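Integral membrane indolylacetylinositol arabinosyltransferase EmbB (Mycolicibacterium smegmatis MC2 155, PDB 7BVC) probably acts as a membrane-embedded arabinosyltransferase that polymerises arabinose into the arabinan of cell-wall arabinogalactan, and binds the drug ethambutol. Local coordinates at residues G759-E764 and L839-Y844; D884-T889 and R931-D936. All blocks are in the same frame, centred on the assembly; numbering follows the deposited sequence.

Contact 1: residues G759-E764 and L839-Y844; sequences GPLGGE and LSSAWY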
ATOM      1  N   GLY B 759      -0.956 -16.366 -48.860  1.00 77.94           N
ATOM      2  CA  GLY B 759      -0.483 -15.246 -49.636  1.00 77.94           C
ATOM      3  C   GLY B 759       1.030 -15.196 -49.661  1.00 77.94           C
ATOM      4  O   GLY B 759       1.706 -16.204 -49.442  1.00 77.94           O
ATOM      5  N   PRO B 760       1.595 -14.019 -49.942  1.00 75.16           N
ATOM      6  CA  PRO B 760       3.053 -13.865 -49.858  1.00 75.16           C
ATOM      7  C   PRO B 760       3.574 -13.681 -48.443  1.00 75.16           C
ATOM      8  O   PRO B 760       4.792 -13.757 -48.240  1.00 75.16           O
ATOM      9  CB  PRO B 760       3.316 -12.615 -50.704  1.00 75.16           C
ATOM     10  CG  PRO B 760       2.069 -11.826 -50.581  1.00 75.16           C
ATOM     11  CD  PRO B 760       0.948 -12.824 -50.511  1.00 75.16           C
ATOM     12  N   LEU B 761       2.698 -13.444 -47.462  1.00 72.22           N
ATOM     13  CA  LEU B 761       3.154 -13.313 -46.082  1.00 72.22           C
ATOM     14  C   LEU B 761       3.640 -14.649 -45.537  1.00 72.22           C
ATOM     15  O   LEU B 761       4.660 -14.710 -44.841  1.00 72.22           O
ATOM     16  CB  LEU B 761       2.032 -12.747 -45.211  1.00 72.22           C
ATOM     17  CG  LEU B 761       2.261 -12.749 -43.700  1.00 72.22           C
ATOM     18  CD1 LEU B 761       3.500 -11.948 -43.342  1.00 72.22           C
ATOM     19  CD2 LEU B 761       1.042 -12.204 -42.977  1.00 72.22           C
ATOM     20  N   GLY B 762       2.917 -15.728 -45.831  1.00 77.71           N
ATOM     21  CA  GLY B 762       3.388 -17.066 -45.565  1.00 77.71           C
ATOM     22  C   GLY B 762       4.062 -17.603 -46.809  1.00 77.71           C
ATOM     23  O   GLY B 762       3.479 -17.593 -47.893  1.00 77.71           O
ATOM     24  N   GLY B 763       5.289 -18.086 -46.646  1.00 82.25           N
ATOM     25  CA  GLY B 763       6.109 -18.382 -47.802  1.00 82.25           C
ATOM     26  C   GLY B 763       5.797 -19.707 -48.461  1.00 82.25           C
ATOM     27  O   GLY B 763       4.630 -20.026 -48.709  1.00 82.25           O
ATOM     28  N   GLU B 764       6.836 -20.485 -48.762  1.00 90.78           N
ATOM     29  CA  GLU B 764       6.634 -21.730 -49.495  1.00 90.78           C
ATOM     30  C   GLU B 764       5.963 -22.785 -48.625  1.00 90.78           C
ATOM     31  O   GLU B 764       4.984 -23.414 -49.041  1.00 90.78           O
ATOM     32  CB  GLU B 764       7.971 -22.239 -50.034  1.00 90.78           C
ATOM     33  CG  GLU B 764       8.432 -21.543 -51.307  1.00 90.78           C
ATOM     34  CD  GLU B 764       9.318 -20.344 -51.031  1.00 90.78           C
ATOM     35  OE1 GLU B 764       9.021 -19.585 -50.085  1.00 90.78           O
ATOM     36  OE2 GLU B 764      10.314 -20.161 -51.764  1.00 90.78           O
ATOM     37  N   LEU B 839       7.668 -19.827 -40.239  1.00 74.63           N
ATOM     38  CA  LEU B 839       7.186 -18.968 -41.310  1.00 74.63           C
ATOM     39  C   LEU B 839       8.356 -18.167 -41.853  1.00 74.63           C
ATOM     40  O   LEU B 839       9.180 -17.665 -41.086  1.00 74.63           O
ATOM     41  CB  LEU B 839       6.073 -18.030 -40.812  1.00 74.63           C
ATOM     42  CG  LEU B 839       5.429 -17.047 -41.795  1.00 74.63           C
ATOM     43  CD1 LEU B 839       3.943 -16.924 -41.520  1.00 74.63           C
ATOM     44  CD2 LEU B 839       6.086 -15.682 -41.695  1.00 74.63           C
ATOM     45  N   SER B 840       8.423 -18.057 -43.176  1.00 73.71           N
ATOM     46  CA  SER B 840       9.451 -17.260 -43.836  1.00 73.71           C
ATOM     47  C   SER B 840       8.806 -16.608 -45.050  1.00 73.71           C
ATOM     48  O   SER B 840       8.558 -17.281 -46.054  1.00 73.71           O
ATOM     49  CB  SER B 840      10.646 -18.118 -44.238  1.00 73.71           C
ATOM     50  OG  SER B 840      11.320 -18.612 -43.094  1.00 73.71           O
ATOM     51  N   SER B 841       8.544 -15.308 -44.960  1.00 72.47           N
ATOM     52  CA  SER B 841       7.790 -14.619 -45.992  1.00 72.47           C
ATOM     53  C   SER B 841       8.608 -14.515 -47.275  1.00 72.47           C
ATOM     54  O   SER B 841       9.760 -14.949 -47.357  1.00 72.47           O
ATOM     55  CB  SER B 841       7.380 -13.233 -45.506  1.00 72.47           C
ATOM     56  OG  SER B 841       6.493 -13.323 -44.407  1.00 72.47           O
ATOM     57  N   ALA B 842       7.992 -13.933 -48.299  1.00 76.26           N
ATOM     58  CA  ALA B 842       8.697 -13.645 -49.531  1.00 76.26           C
ATOM     59  C   ALA B 842       9.662 -12.481 -49.320  1.00 76.26           C
ATOM     60  O   ALA B 842       9.710 -11.860 -48.256  1.00 76.26           O
ATOM     61  CB  ALA B 842       7.711 -13.326 -50.652  1.00 76.26           C
ATOM     62  N   TRP B 843      10.434 -12.183 -50.358  1.00 80.32           N
ATOM     63  CA  TRP B 843      11.394 -11.089 -50.309  1.00 80.32           C
ATOM     64  C   TRP B 843      10.676  -9.782 -50.627  1.00 80.32           C
ATOM     65  O   TRP B 843      10.136  -9.616 -51.725  1.00 80.32           O
ATOM     66  CB  TRP B 843      12.537 -11.332 -51.289  1.00 80.32           C
ATOM     67  CG  TRP B 843      13.436 -12.464 -50.905  1.00 80.32           C
ATOM     68  CD1 TRP B 843      13.590 -13.647 -51.564  1.00 80.32           C
ATOM     69  CD2 TRP B 843      14.310 -12.519 -49.772  1.00 80.32           C
ATOM     70  NE1 TRP B 843      14.506 -14.435 -50.913  1.00 80.32           N
ATOM     71  CE2 TRP B 843      14.963 -13.766 -49.809  1.00 80.32           C
ATOM     72  CE3 TRP B 843      14.605 -11.636 -48.731  1.00 80.32           C
ATOM     73  CZ2 TRP B 843      15.890 -14.149 -48.847  1.00 80.32           C
ATOM     74  CZ3 TRP B 843      15.526 -12.021 -47.776  1.00 80.32           C
ATOM     75  CH2 TRP B 843      16.157 -13.264 -47.840  1.00 80.32           C
ATOM     76  N   TYR B 844      10.675  -8.860 -49.670  1.00 76.54           N
ATOM     77  CA  TYR B 844       9.995  -7.582 -49.813  1.00 76.54           C
ATOM     78  C   TYR B 844      11.012  -6.519 -50.212  1.00 76.54           C
ATOM     79  O   TYR B 844      12.041  -6.361 -49.550  1.00 76.54           O
ATOM     80  CB  TYR B 844       9.284  -7.198 -48.517  1.00 76.54           C
ATOM     81  CG  TYR B 844       8.002  -7.962 -48.283  1.00 76.54           C
ATOM     82  CD1 TYR B 844       6.856  -7.666 -49.005  1.00 76.54           C
ATOM     83  CD2 TYR B 844       7.941  -8.984 -47.347  1.00 76.54           C
ATOM     84  CE1 TYR B 844       5.684  -8.363 -48.799  1.00 76.54           C
ATOM     85  CE2 TYR B 844       6.772  -9.687 -47.136  1.00 76.54           C
ATOM     86  CZ  TYR B 844       5.648  -9.371 -47.866  1.00 76.54           C
ATOM     87  OH  TYR B 844       4.478 -10.063 -47.662  1.00 76.54           O
TER

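Contact 2: residues D884-T889 and R931-D936; sequences DLEYAT and RVVAED. With CA (calcium ion), chain K.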
ATOM      1  N   ASP B 884      11.733 -11.851 -36.364  1.00 72.09           N
ATOM      2  CA  ASP B 884      12.914 -11.086 -36.738  1.00 72.09           C
ATOM      3  C   ASP B 884      12.803 -10.585 -38.171  1.00 72.09           C
ATOM      4  O   ASP B 884      11.737 -10.682 -38.788  1.00 72.09           O
ATOM      5  CB  ASP B 884      14.180 -11.927 -36.561  1.00 72.09           C
ATOM      6  CG  ASP B 884      14.626 -12.005 -35.116  1.00 72.09           C
ATOM      7  OD1 ASP B 884      14.070 -11.265 -34.280  1.00 72.09           O
ATOM      8  OD2 ASP B 884      15.535 -12.805 -34.812  1.00 72.09           O
ATOM      9  N   LEU B 885      13.893 -10.042 -38.705  1.00 72.45           N
ATOM     10  CA  LEU B 885      13.864  -9.415 -40.023  1.00 72.45           C
ATOM     11  C   LEU B 885      15.159  -9.753 -40.743  1.00 72.45           C
ATOM     12  O   LEU B 885      16.227  -9.279 -40.348  1.00 72.45           O
ATOM     13  CB  LEU B 885      13.692  -7.906 -39.900  1.00 72.45           C
ATOM     14  CG  LEU B 885      13.172  -7.205 -41.147  1.00 72.45           C
ATOM     15  CD1 LEU B 885      11.662  -7.291 -41.181  1.00 72.45           C
ATOM     16  CD2 LEU B 885      13.638  -5.762 -41.196  1.00 72.45           C
ATOM     17  N   GLU B 886      15.067 -10.557 -41.797  1.00 77.76           N
ATOM     18  CA  GLU B 886      16.233 -10.899 -42.597  1.00 77.76           C
ATOM     19  C   GLU B 886      16.338  -9.965 -43.793  1.00 77.76           C
ATOM     20  O   GLU B 886      15.336  -9.657 -44.443  1.00 77.76           O
ATOM     21  CB  GLU B 886      16.155 -12.351 -43.069  1.00 77.76           C
ATOM     22  CG  GLU B 886      16.722 -13.351 -42.083  1.00 77.76           C
ATOM     23  CD  GLU B 886      17.376 -14.529 -42.768  1.00 77.76           C
ATOM     24  OE1 GLU B 886      17.276 -14.626 -44.009  1.00 77.76           O
ATOM     25  OE2 GLU B 886      17.993 -15.358 -42.070  1.00 77.76           O
ATOM     26  N   TYR B 887      17.555  -9.513 -44.079  1.00 79.85           N
ATOM     27  CA  TYR B 887      17.818  -8.651 -45.221  1.00 79.85           C
ATOM     28  C   TYR B 887      18.812  -9.325 -46.153  1.00 79.85           C
ATOM     29  O   TYR B 887      19.770  -9.961 -45.704  1.00 79.85           O
ATOM     30  CB  TYR B 887      18.341  -7.279 -44.784  1.00 79.85           C
ATOM     31  CG  TYR B 887      19.505  -7.309 -43.821  1.00 79.85           C
ATOM     32  CD1 TYR B 887      20.812  -7.389 -44.280  1.00 79.85           C
ATOM     33  CD2 TYR B 887      19.296  -7.232 -42.451  1.00 79.85           C
ATOM     34  CE1 TYR B 887      21.875  -7.403 -43.403  1.00 79.85           C
ATOM     35  CE2 TYR B 887      20.354  -7.247 -41.567  1.00 79.85           C
ATOM     36  CZ  TYR B 887      21.642  -7.334 -42.048  1.00 79.85           C
ATOM     37  OH  TYR B 887      22.700  -7.350 -41.169  1.00 79.85           O
ATOM     38  N   ALA B 888      18.574  -9.186 -47.451  1.00 86.14           N
ATOM     39  CA  ALA B 888      19.336  -9.874 -48.480  1.00 86.14           C
ATOM     40  C   ALA B 888      20.227  -8.893 -49.232  1.00 86.14           C
ATOM     41  O   ALA B 888      20.175  -7.679 -49.026  1.00 86.14           O
ATOM     42  CB  ALA B 888      18.397 -10.604 -49.443  1.00 86.14           C
ATOM     43  N   THR B 889      21.064  -9.442 -50.115  1.00 94.35           N
ATOM     44  CA  THR B 889      21.941  -8.656 -50.973  1.00 94.35           C
ATOM     45  C   THR B 889      21.826  -9.183 -52.398  1.00 94.35           C
ATOM     46  O   THR B 889      21.139 -10.174 -52.663  1.00 94.35           O
ATOM     47  CB  THR B 889      23.402  -8.706 -50.502  1.00 94.35           C
ATOM     48  OG1 THR B 889      24.005  -9.927 -50.946  1.00 94.35           O
ATOM     49  CG2 THR B 889      23.495  -8.622 -48.985  1.00 94.35           C
ATOM     50  N   ARG B 931      12.607  -9.797 -45.400  1.00 76.14           N
ATOM     51  CA  ARG B 931      11.566 -10.784 -45.144  1.00 76.14           C
ATOM     52  C   ARG B 931      11.458 -11.027 -43.645  1.00 76.14           C
ATOM     53  O   ARG B 931      12.365 -10.710 -42.872  1.00 76.14           O
ATOM     54  CB  ARG B 931      11.830 -12.103 -45.874  1.00 76.14           C
ATOM     55  CG  ARG B 931      12.994 -12.908 -45.333  1.00 76.14           C
ATOM     56  CD  ARG B 931      13.164 -14.190 -46.126  1.00 76.14           C
ATOM     57  NE  ARG B 931      14.271 -15.000 -45.633  1.00 76.14           N
ATOM     58  CZ  ARG B 931      14.640 -16.159 -46.168  1.00 76.14           C
ATOM     59  NH1 ARG B 931      15.661 -16.832 -45.657  1.00 76.14           N
ATOM     60  NH2 ARG B 931      13.991 -16.641 -47.219  1.00 76.14           N
ATOM     61  N   VAL B 932      10.328 -11.604 -43.247  1.00 71.00           N
ATOM     62  CA  VAL B 932      10.003 -11.842 -41.846  1.00 71.00           C
ATOM     63  C   VAL B 932      10.229 -13.311 -41.529  1.00 71.00           C
ATOM     64  O   VAL B 932       9.724 -14.190 -42.236  1.00 71.00           O
ATOM     65  CB  VAL B 932       8.552 -11.439 -41.537  1.00 71.00           C
ATOM     66  CG1 VAL B 932       8.280 -11.533 -40.043  1.00 71.00           C
ATOM     67  CG2 VAL B 932       8.267 -10.040 -42.053  1.00 71.00           C
ATOM     68  N   VAL B 933      10.979 -13.578 -40.464  1.00 69.89           N
ATOM     69  CA  VAL B 933      11.190 -14.930 -39.961  1.00 69.89           C
ATOM     70  C   VAL B 933      10.570 -15.005 -38.570  1.00 69.89           C
ATOM     71  O   VAL B 933      11.049 -14.364 -37.627  1.00 69.89           O
ATOM     72  CB  VAL B 933      12.677 -15.324 -39.947  1.00 69.89           C
ATOM     73  CG1 VAL B 933      13.163 -15.568 -41.363  1.00 69.89           C
ATOM     74  CG2 VAL B 933      13.525 -14.243 -39.306  1.00 69.89           C
ATOM     75  N   ALA B 934       9.487 -15.767 -38.449  1.00 72.81           N
ATOM     76  CA  ALA B 934       8.769 -15.917 -37.194  1.00 72.81           C
ATOM     77  C   ALA B 934       8.817 -17.370 -36.750  1.00 72.81           C
ATOM     78  O   ALA B 934       8.817 -18.286 -37.577  1.00 72.81           O
ATOM     79  CB  ALA B 934       7.314 -15.458 -37.322  1.00 72.81           C
ATOM     80  N   GLU B 935       8.861 -17.574 -35.438  1.00 77.75           N
ATOM     81  CA  GLU B 935       8.988 -18.919 -34.890  1.00 77.75           C
ATOM     82  C   GLU B 935       8.423 -18.948 -33.479  1.00 77.75           C
ATOM     83  O   GLU B 935       8.772 -18.103 -32.645  1.00 77.75           O
ATOM     84  CB  GLU B 935      10.446 -19.374 -34.902  1.00 77.75           C
ATOM     85  CG  GLU B 935      10.645 -20.826 -34.522  1.00 77.75           C
ATOM     86  CD  GLU B 935      12.087 -21.263 -34.662  1.00 77.75           C
ATOM     87  OE1 GLU B 935      12.933 -20.414 -35.012  1.00 77.75           O
ATOM     88  OE2 GLU B 935      12.376 -22.455 -34.434  1.00 77.75           O
ATOM     89  N   ASP B 936       7.553 -19.929 -33.232  1.00 75.71           N
ATOM     90  CA  ASP B 936       6.904 -20.164 -31.946  1.00 75.71           C
ATOM     91  C   ASP B 936       7.123 -21.624 -31.577  1.00 75.71           C
ATOM     92  O   ASP B 936       6.557 -22.519 -32.213  1.00 75.71           O
ATOM     93  CB  ASP B 936       5.414 -19.829 -32.016  1.00 75.71           C
ATOM     94  CG  ASP B 936       4.619 -20.447 -30.881  1.00 75.71           C
ATOM     95  OD1 ASP B 936       4.509 -19.810 -29.816  1.00 75.71           O
ATOM     96  OD2 ASP B 936       4.094 -21.566 -31.059  1.00 75.71           O
TER
HETATM   97 CA    CA K1205       2.184 -22.330 -29.310  1.00 69.91          CA

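Contact 1: residues G759-E764 and L839-Y844
Leu839 lies with its branched end over the carbonyl of Leu761, CD2 resting 3.6 Å from Leu761 O. Its CG stands anti to the backbone N, which carries the two methyls toward the loop, and CD1 reaches Gly762 CA at 4.1 Å. The same carbonyl oxygen is gripped by Ser841. With OG beside the backbone N (chi1 -64°), the hydroxyl donates to Leu761 O in the carbonyl plane, on a lone pair; the separation of Ser841 OG and Leu761 O, 2.3 Å as modelled, is very short. A small hydroxylated side chain suits this place, since it fills little room and satisfies a buried carbonyl. Leu761 turns its own CB away from the strand, yet its CD1 comes back to within 3.5 Å of Ser841 OG.

Strand 837-845 is an edge strand of a four-stranded antiparallel sheet in the C-terminal domain, and its course is interrupted here. Residues 839 and 841 make backbone hydrogen bonds to the neighbouring strand 929-936, whereas the amide of Ala842 serves the loop: Ala842 N donates to Pro760 O at 3.2 Å, almost straight (163°) and nearly along the C=O axis (169°). The Ala842 methyl lies beside that bond, its CB a loose 4.5 Å from Pro760 CB. Tyr844 crosses the proline at about a right angle, its OH 4.1 Å from Pro760 CB, while Pro750 and Pro950 also pack against the tyrosine. Gly763 brings its bare CA to 3.2 Å from Ser840 O in a CA-H...O contact; glycine suits the spot because a CB here would point toward the strand and run into Ser840 O.

Contact 2: residues D884-T889 and R931-D936
Strands 882-889 and 929-936 are central neighbours in one of the two four-stranded antiparallel sheets that pack as a beta-sandwich, consistent with the galactose-binding-like fold assigned to this C-terminal domain. The tight part is the backbone of the hydrogen-bonded pair Glu886/Arg931 and the buried carboxylate beside it. Glu886 N meets Arg931 O at 2.9 Å and Arg931 N meets Glu886 O at 2.9 Å, both donors lying in the carbonyl planes. Arg931 takes the crowded first torsion, CG between backbone N and carbonyl carbon (chi1 70°), then runs fully extended alongside Glu886. Its NH1 forms a salt bridge with Glu886 OE1 at 3.2 Å; NE adds a weak bond to the same oxygen. The guanidinium presents its edge, but OE1 is met from above the carboxylate plane, the two flat groups being 32° apart. Arg901 pairs with Glu886 OE2, so two cations would favour the ionised carboxylate, and Pro898 packs on both Glu886 and Arg931.

The Asp884/Val933 end is looser and, like the Arg931 side chain, partly exposed. Asp884 N to Val933 O is 2.9 Å, whereas the return bond from Val933 N to Asp884 O is weak at 3.4 Å; Val933 CG2 packs on Asp884 CB. On the opposite, buried face, Leu885 packs on Val860 and Ile862 of the facing sheet and Val932 on Ile862, where branched apolar residues suit the interior. Leu885 CD1 and Val932 CG2 are a loose 4.5 Å apart. Segments 884-889 and 931-936 run at 141° to each other, N-to-C, and strand 929-936 continues to the metal site: together with Ser938 O and Asp943 O, Asp936 OD2 binds calcium at 2.7 Å.

Both contacts use one sheet, their centres about 10 Å apart. Contact 1 lays a loop on edge strand 837-845, and contact 2 joins the next two strands inward, so strand 929-936 is flanked on both sides. The seam is made by Ser841 N and Val932 O at 3.2 Å and by Leu839 O and Ala934 N at 3.3 Å, both probable hydrogen bonds. On the charged face, Trp843 CH2 of segment 839-844 packs 3.4 Å from Arg931 NE. Contact 2 supplies a calcium ligand, Asp936, while the side chain of Leu839 in contact 1 lies about 13 Å from that ion. Neither contact includes a residue lining the ethambutol pocket.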